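Local coordinates for protein BauA (Acinetobacter baumannii, PDB 6HCP) that probably imports ferric preacinetobactin across the outer membrane as a TonB-dependent siderophore receptor of the plugged beta-barrel family, at residues 338-343 with 408-413; 281-286 with 313-318; 628-633 with 648-653. One frame throughout, in Å; residues are numbered along the deposited sequence.

Contact 1 of 3, residues 338-343 with 408-413. With EDO (1,2-ethanediol), chain Q.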
loop_
_atom_site.group_PDB
_atom_site.type_symbol
_atom_site.label_atom_id
_atom_site.label_comp_id
_atom_site.label_asym_id
_atom_site.label_seq_id
_atom_site.Cartn_x
_atom_site.Cartn_y
_atom_site.Cartn_z
ATOM N N GLN A 338 -32.965 -10.979 16.359
ATOM C CA GLN A 338 -33.374 -9.587 16.348
ATOM C C GLN A 338 -33.526 -9.118 17.797
ATOM O O GLN A 338 -34.028 -9.853 18.649
ATOM C CB GLN A 338 -34.683 -9.409 15.581
ATOM C CG GLN A 338 -34.593 -9.848 14.126
ATOM C CD GLN A 338 -35.875 -9.606 13.354
ATOM O OE1 GLN A 338 -36.915 -9.256 13.916
ATOM N NE2 GLN A 338 -35.753 -9.597 12.035
ATOM N N LEU A 339 -33.106 -7.880 18.047
ATOM C CA LEU A 339 -33.220 -7.268 19.361
ATOM C C LEU A 339 -33.553 -5.797 19.183
ATOM O O LEU A 339 -33.025 -5.125 18.303
ATOM C CB LEU A 339 -31.896 -7.447 20.116
ATOM C CG LEU A 339 -31.799 -6.730 21.470
ATOM C CD1 LEU A 339 -32.849 -7.247 22.443
ATOM C CD2 LEU A 339 -30.409 -6.901 22.064
ATOM N N ALA A 340 -34.452 -5.292 20.026
ATOM C CA ALA A 340 -34.657 -3.864 20.129
ATOM C C ALA A 340 -34.911 -3.545 21.593
ATOM O O ALA A 340 -35.445 -4.396 22.325
ATOM C CB ALA A 340 -35.796 -3.374 19.259
ATOM N N PHE A 341 -34.428 -2.381 22.022
ATOM C CA PHE A 341 -34.812 -1.893 23.338
ATOM C C PHE A 341 -34.886 -0.370 23.303
ATOM O O PHE A 341 -34.232 0.314 22.503
ATOM C CB PHE A 341 -33.896 -2.469 24.426
ATOM C CG PHE A 341 -32.451 -2.031 24.363
ATOM C CD1 PHE A 341 -32.049 -0.804 24.865
ATOM C CD2 PHE A 341 -31.499 -2.864 23.803
ATOM C CE1 PHE A 341 -30.718 -0.402 24.791
ATOM C CE2 PHE A 341 -30.168 -2.480 23.751
ATOM C CZ PHE A 341 -29.782 -1.254 24.238
ATOM N N ASP A 342 -35.787 0.151 24.136
ATOM C CA ASP A 342 -35.969 1.571 24.344
ATOM C C ASP A 342 -35.750 1.843 25.829
ATOM O O ASP A 342 -36.315 1.121 26.661
ATOM C CB ASP A 342 -37.387 2.029 23.971
ATOM C CG ASP A 342 -37.771 1.776 22.516
ATOM O OD1 ASP A 342 -36.878 1.834 21.657
ATOM O OD2 ASP A 342 -38.922 1.347 22.285
ATOM N N VAL A 343 -34.957 2.856 26.151
ATOM C CA VAL A 343 -34.696 3.163 27.559
ATOM C C VAL A 343 -34.771 4.678 27.779
ATOM O O VAL A 343 -34.274 5.495 26.970
ATOM C CB VAL A 343 -33.394 2.508 28.054
ATOM C CG1 VAL A 343 -32.277 2.585 27.054
ATOM C CG2 VAL A 343 -32.934 2.999 29.420
ATOM N N PHE A 408 -38.070 -6.825 10.081
ATOM C CA PHE A 408 -37.764 -6.500 11.465
ATOM C C PHE A 408 -39.065 -6.271 12.235
ATOM O O PHE A 408 -39.609 -5.179 12.200
ATOM C CB PHE A 408 -36.828 -5.297 11.523
ATOM C CG PHE A 408 -36.275 -5.017 12.898
ATOM C CD1 PHE A 408 -35.321 -5.854 13.456
ATOM C CD2 PHE A 408 -36.727 -3.936 13.638
ATOM C CE1 PHE A 408 -34.847 -5.623 14.741
ATOM C CE2 PHE A 408 -36.264 -3.717 14.929
ATOM C CZ PHE A 408 -35.303 -4.543 15.464
ATOM N N THR A 409 -39.493 -7.284 12.998
ATOM C CA THR A 409 -40.741 -7.237 13.787
ATOM C C THR A 409 -40.566 -7.934 15.136
ATOM O O THR A 409 -41.338 -8.820 15.490
ATOM C CB THR A 409 -41.881 -7.949 13.035
ATOM O OG1 THR A 409 -41.442 -9.294 12.803
ATOM C CG2 THR A 409 -42.236 -7.272 11.732
ATOM N N PRO A 410 -39.513 -7.640 15.927
ATOM C CA PRO A 410 -39.294 -8.388 17.166
ATOM C C PRO A 410 -40.431 -8.124 18.158
ATOM O O PRO A 410 -40.855 -6.986 18.309
ATOM C CB PRO A 410 -37.956 -7.828 17.662
ATOM C CG PRO A 410 -37.956 -6.409 17.133
ATOM C CD PRO A 410 -38.562 -6.535 15.742
ATOM N N PRO A 411 -41.055 -9.161 18.753
ATOM C CA PRO A 411 -42.133 -8.942 19.721
ATOM C C PRO A 411 -41.620 -8.446 21.085
ATOM O O PRO A 411 -40.494 -8.774 21.485
ATOM C CB PRO A 411 -42.750 -10.337 19.859
ATOM C CG PRO A 411 -41.592 -11.265 19.609
ATOM C CD PRO A 411 -40.778 -10.587 18.529
ATOM N N PHE A 412 -42.501 -7.767 21.828
ATOM C CA PHE A 412 -42.223 -7.291 23.180
ATOM C C PHE A 412 -41.896 -8.464 24.102
ATOM O O PHE A 412 -42.536 -9.525 24.057
ATOM C CB PHE A 412 -43.398 -6.461 23.688
ATOM C CG PHE A 412 -43.292 -6.106 25.150
ATOM C CD1 PHE A 412 -42.397 -5.134 25.580
ATOM C CD2 PHE A 412 -43.986 -6.835 26.105
ATOM C CE1 PHE A 412 -42.296 -4.811 26.928
ATOM C CE2 PHE A 412 -43.875 -6.520 27.450
ATOM C CZ PHE A 412 -43.021 -5.521 27.859
ATOM N N LEU A 413 -40.824 -8.314 24.894
ATOM C CA LEU A 413 -40.381 -9.365 25.792
ATOM C C LEU A 413 -40.688 -8.971 27.246
ATOM O O LEU A 413 -41.287 -9.735 27.965
ATOM C CB LEU A 413 -38.888 -9.633 25.605
ATOM C CG LEU A 413 -38.480 -10.215 24.246
ATOM C CD1 LEU A 413 -36.968 -10.395 24.168
ATOM C CD2 LEU A 413 -39.184 -11.533 23.973
HETATM C C1 EDO Q . -39.654 -12.121 10.914
HETATM O O1 EDO Q . -40.086 -10.803 10.591
HETATM C C2 EDO Q . -40.481 -13.138 10.147
HETATM O O2 EDO Q . -39.842 -13.400 8.896
#
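The Phe408 ring is set by its rim against strand 331-358 of the TonB-dependent receptor beta-barrel: Leu339 O lies in the ring plane, 3.7 Å from Phe408 CZ, and Ala340 CB also sits at the edge, 4.0 Å from the same atom. One face of the ring is taken up within its own segment by Pro410, whose CD stands 3.6 Å above the plane, over the ring centre. The Gln338 and Phe408 side chains run past each other in opposite senses, the amide plane turned 42° from the ring, and Gln338 OE1 approaches Phe408 CD1 obliquely. The extended 408-411 segment, leading into strand 412-431, folds over the side of strand 331-358 that carries Gln338 and Ala340. This side faces away from the plug, since Phe341 on the other side meets Phe127 of the plug. Phe408 also touches Lys316 and Asn318 of the adjoining strand 302-318.

The Gln338 chain is extended beyond CG (chi2 -177°), and its NE2 donates to Glu407 O, just before the second segment, and to Asn318 OD1. These two bonds fix the rotation of the buried amide, leaving OE1 toward the 409-410 backbone. Pro410 CD, besides touching the Phe408 ring face, lies 3.7 Å from Gln338 OE1. Beyond them, Thr409 OG1 turns to a bound ethanediol. Across the segments the amide makes one weak hydrogen bond, from Thr409 N to Gln338 OE1 at 3.4 Å, with an angle of 148° at the hydrogen.

Contact 2 of 3, residues 281-286 with 313-318. With EDO (1,2-ethanediol), chain D; EDO (1,2-ethanediol), chain Z; EDO (1,2-ethanediol), chain J.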
loop_
_atom_site.group_PDB
_atom_site.type_symbol
_atom_site.label_atom_id
_atom_site.label_comp_id
_atom_site.label_asym_id
_atom_site.label_seq_id
_atom_site.Cartn_x
_atom_site.Cartn_y
_atom_site.Cartn_z
ATOM N N GLY A 281 -27.002 -7.500 7.659
ATOM C CA GLY A 281 -27.205 -7.208 9.100
ATOM C C GLY A 281 -27.019 -5.732 9.389
ATOM O O GLY A 281 -26.194 -5.069 8.748
ATOM N N SER A 282 -27.808 -5.180 10.317
ATOM C CA SER A 282 -27.667 -3.778 10.618
ATOM C C SER A 282 -27.981 -3.506 12.090
ATOM O O SER A 282 -28.734 -4.253 12.759
ATOM C CB SER A 282 -28.495 -2.910 9.714
ATOM O OG SER A 282 -29.861 -3.152 9.909
ATOM N N VAL A 283 -27.417 -2.402 12.559
ATOM C CA VAL A 283 -27.669 -1.901 13.886
ATOM C C VAL A 283 -27.944 -0.413 13.749
ATOM O O VAL A 283 -27.302 0.291 12.945
ATOM C CB VAL A 283 -26.489 -2.171 14.844
ATOM C CG1 VAL A 283 -25.257 -1.366 14.454
ATOM C CG2 VAL A 283 -26.881 -1.876 16.299
ATOM N N GLU A 284 -28.847 0.085 14.590
ATOM C CA GLU A 284 -29.114 1.522 14.644
ATOM C C GLU A 284 -29.368 1.909 16.094
ATOM O O GLU A 284 -30.166 1.236 16.762
ATOM C CB GLU A 284 -30.337 1.869 13.794
ATOM C CG GLU A 284 -30.787 3.302 13.949
ATOM C CD GLU A 284 -32.153 3.573 13.329
ATOM O OE1 GLU A 284 -33.188 3.108 13.889
ATOM O OE2 GLU A 284 -32.175 4.193 12.257
ATOM N N THR A 285 -28.693 2.969 16.552
ATOM C CA THR A 285 -28.955 3.538 17.874
ATOM C C THR A 285 -29.258 5.024 17.715
ATOM O O THR A 285 -28.510 5.760 17.079
ATOM C CB THR A 285 -27.798 3.299 18.850
ATOM O OG1 THR A 285 -27.435 1.920 18.813
ATOM C CG2 THR A 285 -28.153 3.628 20.283
ATOM N N LYS A 286 -30.389 5.443 18.287
ATOM C CA LYS A 286 -30.721 6.841 18.408
ATOM C C LYS A 286 -30.619 7.230 19.883
ATOM O O LYS A 286 -31.237 6.589 20.716
ATOM C CB LYS A 286 -32.144 7.096 17.902
ATOM C CG LYS A 286 -32.370 6.873 16.410
ATOM C CD LYS A 286 -33.809 7.154 15.983
ATOM C CE LYS A 286 -34.061 6.829 14.525
ATOM N NZ LYS A 286 -35.507 6.821 14.200
ATOM N N THR A 313 -32.587 6.320 24.661
ATOM C CA THR A 313 -31.905 5.469 23.717
ATOM C C THR A 313 -32.938 4.580 23.039
ATOM O O THR A 313 -33.757 3.970 23.708
ATOM C CB THR A 313 -30.864 4.592 24.419
ATOM O OG1 THR A 313 -29.891 5.456 25.002
ATOM C CG2 THR A 313 -30.245 3.569 23.486
ATOM N N GLU A 314 -32.848 4.469 21.711
ATOM C CA GLU A 314 -33.599 3.483 20.960
ATOM C C GLU A 314 -32.612 2.666 20.134
ATOM O O GLU A 314 -31.936 3.234 19.277
ATOM C CB GLU A 314 -34.623 4.170 20.044
ATOM C CG GLU A 314 -35.665 4.990 20.792
ATOM C CD GLU A 314 -36.622 5.755 19.884
ATOM O OE1 GLU A 314 -36.519 5.601 18.661
ATOM O OE2 GLU A 314 -37.526 6.408 20.411
ATOM N N TYR A 315 -32.502 1.378 20.469
ATOM C CA TYR A 315 -31.569 0.449 19.870
ATOM C C TYR A 315 -32.340 -0.573 19.054
ATOM O O TYR A 315 -33.272 -1.182 19.564
ATOM C CB TYR A 315 -30.746 -0.267 20.938
ATOM C CG TYR A 315 -29.771 -1.289 20.417
ATOM C CD1 TYR A 315 -28.493 -0.931 20.003
ATOM C CD2 TYR A 315 -30.081 -2.634 20.434
ATOM C CE1 TYR A 315 -27.582 -1.887 19.576
ATOM C CE2 TYR A 315 -29.179 -3.602 20.013
ATOM C CZ TYR A 315 -27.930 -3.225 19.557
ATOM O OH TYR A 315 -27.043 -4.187 19.164
ATOM N N LYS A 316 -31.812 -0.886 17.867
ATOM C CA LYS A 316 -32.361 -1.926 17.019
ATOM C C LYS A 316 -31.229 -2.693 16.331
ATOM O O LYS A 316 -30.283 -2.096 15.839
ATOM C CB LYS A 316 -33.268 -1.300 15.952
ATOM C CG LYS A 316 -34.523 -0.611 16.480
ATOM C CD LYS A 316 -35.313 0.043 15.343
ATOM C CE LYS A 316 -36.695 0.499 15.753
ATOM N NZ LYS A 316 -36.604 1.468 16.860
ATOM N N TYR A 317 -31.357 -4.019 16.299
ATOM C CA TYR A 317 -30.352 -4.898 15.724
ATOM C C TYR A 317 -31.058 -6.031 14.987
ATOM O O TYR A 317 -31.865 -6.746 15.558
ATOM C CB TYR A 317 -29.421 -5.473 16.800
ATOM C CG TYR A 317 -28.384 -6.425 16.267
ATOM C CD1 TYR A 317 -28.693 -7.745 16.006
ATOM C CD2 TYR A 317 -27.061 -6.039 16.142
ATOM C CE1 TYR A 317 -27.735 -8.639 15.555
ATOM C CE2 TYR A 317 -26.099 -6.909 15.659
ATOM C CZ TYR A 317 -26.435 -8.208 15.343
ATOM O OH TYR A 317 -25.482 -9.102 14.912
ATOM N N ASN A 318 -30.663 -6.227 13.728
ATOM C CA ASN A 318 -31.159 -7.324 12.896
ATOM C C ASN A 318 -29.952 -7.971 12.216
ATOM O O ASN A 318 -29.279 -7.320 11.436
ATOM C CB ASN A 318 -32.124 -6.776 11.844
ATOM C CG ASN A 318 -32.814 -7.827 11.004
ATOM O OD1 ASN A 318 -32.931 -8.978 11.413
ATOM N ND2 ASN A 318 -33.500 -7.366 9.973
HETATM C C1 EDO D . -31.629 -1.806 12.611
HETATM O O1 EDO D . -31.046 -1.306 11.414
HETATM C C2 EDO D . -32.376 -3.090 12.387
HETATM O O2 EDO D . -33.466 -2.856 11.484
HETATM C C1 EDO Z . -25.022 0.978 17.758
HETATM O O1 EDO Z . -25.620 1.572 16.583
HETATM C C2 EDO Z . -24.009 1.916 18.348
HETATM O O2 EDO Z . -24.681 3.027 18.971
HETATM C C1 EDO J . -26.938 -6.059 23.026
HETATM O O1 EDO J . -27.094 -7.035 24.058
HETATM C C2 EDO J . -26.192 -6.718 21.879
HETATM O O2 EDO J . -26.947 -6.673 20.660
HETATM O O HOH W 1 -33.144 2.817 16.614
HETATM O O HOH W 2 -37.729 7.197 16.648
#
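Val283 CG2 presses to 3.4 Å from Tyr315 CE1, a tight point in the pairing of two antiparallel strands of the receptor barrel. With CG2 anti to the backbone N, toward the ring, the valine branch also lies close to CZ and OH of the phenol. Tyr317 CD2 stands 4.1 Å from Val283 CB, and Thr285 CG2 and Thr313 CG2 meet at 3.8 Å. Beneath these side chains the backbones exchange six hydrogen bonds, in reciprocal pairs at Ser282 with Asn318, Glu284 with Lys316 and Lys286 with Glu314.

The face bearing Glu284, Lys286, Glu314 and Lys316 is looser and hydrated. Glu284 and Lys316 lie side by side, yet OE1 and NZ remain 4.8 Å apart; Lys286 NZ and Glu314 OE1 are similarly separated. These charges should still attract, but without direct contact. One water donates to Glu314 OE1 at 2.8 Å and accepts a weak bond from Lys286 NZ; another lies 2.7 Å from Glu284 OE1 and within hydrogen-bonding distance of Glu314 O, spanning the strands. Ser282 OG is hydrogen-bonded to O1 of an ethanediol.

Strand 238-252 flanks segment 281-286, with backbone hydrogen bonding between Val251 and Val283, while strand 331-358 flanks segment 313-318, where Phe341 is backbone hydrogen-bonded to Tyr315 and also meets its ring. Tyr128, edge-to-face with Tyr315, and Trp100 place the aromatic side against the plug inside the barrel.

Contact 3 of 3, residues 628-633 with 648-653. With C8E ((hydroxyethyloxy)tri(ethyloxy)octane), chain B; C8E ((hydroxyethyloxy)tri(ethyloxy)octane), chain C.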
loop_
_atom_site.group_PDB
_atom_site.type_symbol
_atom_site.label_atom_id
_atom_site.label_comp_id
_atom_site.label_asym_id
_atom_site.label_seq_id
_atom_site.Cartn_x
_atom_site.Cartn_y
_atom_site.Cartn_z
ATOM N N GLY A 628 3.148 9.676 13.308
ATOM C CA GLY A 628 3.158 8.219 13.292
ATOM C C GLY A 628 2.771 7.669 14.662
ATOM O O GLY A 628 3.024 8.288 15.703
ATOM N N ASN A 629 2.170 6.483 14.633
ATOM C CA ASN A 629 1.788 5.746 15.824
ATOM C C ASN A 629 2.195 4.283 15.660
ATOM O O ASN A 629 2.024 3.692 14.577
ATOM C CB ASN A 629 0.280 5.809 16.056
ATOM C CG ASN A 629 -0.164 7.154 16.572
ATOM O OD1 ASN A 629 -0.337 8.073 15.781
ATOM N ND2 ASN A 629 -0.433 7.237 17.870
ATOM N N ILE A 630 2.674 3.706 16.760
ATOM C CA ILE A 630 2.841 2.273 16.882
ATOM C C ILE A 630 2.062 1.789 18.109
ATOM O O ILE A 630 1.951 2.483 19.111
ATOM C CB ILE A 630 4.336 1.902 16.958
ATOM C CG1 ILE A 630 4.546 0.390 16.947
ATOM C CG2 ILE A 630 4.994 2.534 18.167
ATOM C CD1 ILE A 630 5.963 -0.031 16.603
ATOM N N ASN A 631 1.471 0.606 17.968
ATOM C CA ASN A 631 0.626 -0.004 18.978
ATOM C C ASN A 631 0.956 -1.500 18.985
ATOM O O ASN A 631 0.628 -2.189 18.054
ATOM C CB ASN A 631 -0.844 0.309 18.681
ATOM C CG ASN A 631 -1.844 -0.536 19.454
ATOM O OD1 ASN A 631 -1.502 -1.170 20.441
ATOM N ND2 ASN A 631 -3.076 -0.614 18.964
ATOM N N ALA A 632 1.720 -1.940 19.987
ATOM C CA ALA A 632 2.204 -3.299 20.091
ATOM C C ALA A 632 1.632 -3.950 21.348
ATOM O O ALA A 632 1.824 -3.442 22.456
ATOM C CB ALA A 632 3.715 -3.316 20.134
ATOM N N VAL A 633 0.986 -5.099 21.169
ATOM C CA VAL A 633 0.477 -5.863 22.307
ATOM C C VAL A 633 0.896 -7.328 22.180
ATOM O O VAL A 633 1.129 -7.824 21.091
ATOM C CB VAL A 633 -1.047 -5.725 22.460
ATOM C CG1 VAL A 633 -1.472 -4.270 22.477
ATOM C CG2 VAL A 633 -1.814 -6.490 21.397
ATOM N N GLY A 648 -0.121 -11.734 19.927
ATOM C CA GLY A 648 0.028 -10.288 19.869
ATOM C C GLY A 648 -0.014 -9.784 18.433
ATOM O O GLY A 648 0.042 -10.559 17.479
ATOM N N ARG A 649 -0.200 -8.478 18.275
ATOM C CA ARG A 649 -0.010 -7.837 16.980
ATOM C C ARG A 649 0.523 -6.424 17.207
ATOM O O ARG A 649 0.412 -5.849 18.303
ATOM C CB ARG A 649 -1.286 -7.868 16.135
ATOM C CG ARG A 649 -2.248 -6.710 16.343
ATOM C CD ARG A 649 -3.084 -6.781 17.613
ATOM N NE ARG A 649 -3.734 -8.071 17.795
ATOM C CZ ARG A 649 -4.597 -8.355 18.776
ATOM N NH1 ARG A 649 -5.001 -9.613 18.920
ATOM N NH2 ARG A 649 -5.069 -7.378 19.559
ATOM N N THR A 650 1.179 -5.916 16.170
ATOM C CA THR A 650 1.748 -4.574 16.168
ATOM C C THR A 650 1.147 -3.831 14.986
ATOM O O THR A 650 1.203 -4.310 13.870
ATOM C CB THR A 650 3.283 -4.620 16.123
ATOM O OG1 THR A 650 3.766 -5.165 17.344
ATOM C CG2 THR A 650 3.903 -3.251 15.969
ATOM N N LEU A 651 0.500 -2.700 15.264
ATOM C CA LEU A 651 -0.154 -1.902 14.242
ATOM C C LEU A 651 0.577 -0.562 14.095
ATOM O O LEU A 651 0.997 0.033 15.082
ATOM C CB LEU A 651 -1.624 -1.699 14.634
ATOM C CG LEU A 651 -2.415 -2.993 14.879
ATOM C CD1 LEU A 651 -3.847 -2.679 15.284
ATOM C CD2 LEU A 651 -2.411 -3.896 13.651
ATOM N N LEU A 652 0.652 -0.078 12.847
ATOM C CA LEU A 652 1.250 1.193 12.524
ATOM C C LEU A 652 0.174 2.110 11.961
ATOM O O LEU A 652 -0.640 1.680 11.156
ATOM C CB LEU A 652 2.348 1.013 11.478
ATOM C CG LEU A 652 3.519 0.117 11.870
ATOM C CD1 LEU A 652 4.532 0.072 10.721
ATOM C CD2 LEU A 652 4.178 0.588 13.142
ATOM N N ASP A 653 0.291 3.400 12.286
ATOM C CA ASP A 653 -0.526 4.434 11.684
ATOM C C ASP A 653 0.410 5.573 11.240
ATOM O O ASP A 653 1.415 5.835 11.876
ATOM C CB ASP A 653 -1.599 4.951 12.654
ATOM C CG ASP A 653 -2.279 3.876 13.489
ATOM O OD1 ASP A 653 -2.850 2.917 12.889
ATOM O OD2 ASP A 653 -2.312 4.054 14.739
HETATM C C1 C8E B . 5.690 5.062 9.906
HETATM C C2 C8E B . 6.060 5.447 11.324
HETATM C C3 C8E B . 5.091 4.776 12.274
HETATM C C4 C8E B . 5.665 4.607 13.676
HETATM C C5 C8E B . 6.088 5.916 14.304
HETATM C C6 C8E B . 5.870 5.912 15.804
HETATM C C7 C8E B . 6.684 7.002 16.494
HETATM C C8 C8E B . 7.575 7.738 15.492
HETATM C C1 C8E C . 6.927 0.117 33.297
HETATM C C2 C8E C . 7.563 -0.754 32.244
HETATM C C3 C8E C . 6.553 -1.692 31.591
HETATM C C4 C8E C . 7.237 -2.501 30.488
HETATM C C5 C8E C . 6.252 -3.335 29.675
HETATM C C6 C8E C . 6.812 -3.679 28.297
HETATM C C7 C8E C . 5.722 -4.237 27.388
HETATM C C8 C8E C . 6.078 -4.162 25.895
HETATM O O9 C8E C . 5.515 -5.248 25.168
HETATM C C10 C8E C . 4.918 -4.961 23.895
HETATM C C11 C8E C . 4.323 -6.207 23.258
HETATM O O12 C8E C . 5.185 -6.851 22.316
HETATM C C13 C8E C . 5.480 -8.231 22.689
HETATM C C14 C8E C . 4.875 -9.281 21.729
HETATM O O15 C8E C . 4.440 -10.542 22.328
HETATM C C16 C8E C . 3.555 -11.329 21.461
HETATM C C17 C8E C . 2.962 -12.642 22.062
HETATM O O18 C8E C . 2.340 -13.372 20.954
HETATM O O HOH W 3 -1.770 -3.807 18.598
HETATM O O HOH W 4 3.038 -7.549 18.693
#
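A beta hairpin of the receptor barrel, strands 622-637 and 645-662, holds this contact, its strands running antiparallel. Asn629 and Asp653 exchange reciprocal backbone hydrogen bonds, as do Asn631 and Leu651. On the face of Ile630 and Leu652 these two side chains run alongside each other, Ile630 CG1 3.8 Å from Leu652 CD2. Ile630 CG1, anti to the backbone N (chi1 -174°), also meets Thr650 CG2, while Thr650 OG1 packs 3.3 Å from Ala632 CB. Bound detergent and a second copy of the protein, through Phe186 and Tyr180 of that subunit, touch this outer side.

The other face is more polar. Asp653 OD2 comes 3.4 Å from Asn629 CB, the carboxylate and amide planes being 47° apart, while OD1 accepts from Asn675 N. Arg649 curls beside Val633, its NH1 and NH2 hydrogen-bonded to Gln636 OE1 and Tyr92 OH respectively, the latter within the plug. A water donates to both Asn631 O and Arg649 O, joining the strands. Toward the hairpin turn, Gly648 N donates to O18 of a detergent at 3.1 Å, nearly straight at 172°.

All three contacts belong to the receptor's beta-barrel and follow one another along the chain in the order 281-286 with 313-318, 338-343 with 408-413, and 628-633 with 648-653. Contacts 1 and 2 are neighbours, their centres 10 Å apart, because strands 302-318 and 331-358 pair; Leu339 O and Tyr317 N, 2.8 Å apart, probably form a hydrogen bond between them. Contact 3 lies elsewhere on the wall, about 39 Å from contact 1 and 31 Å from contact 2 between centres, touching neither. Contacts 2 and 3 join adjacent strands of hairpins, whereas contact 1 joins strands separated by 361-381, the residues before strand 412-431 lying on the barrel side away from the plug.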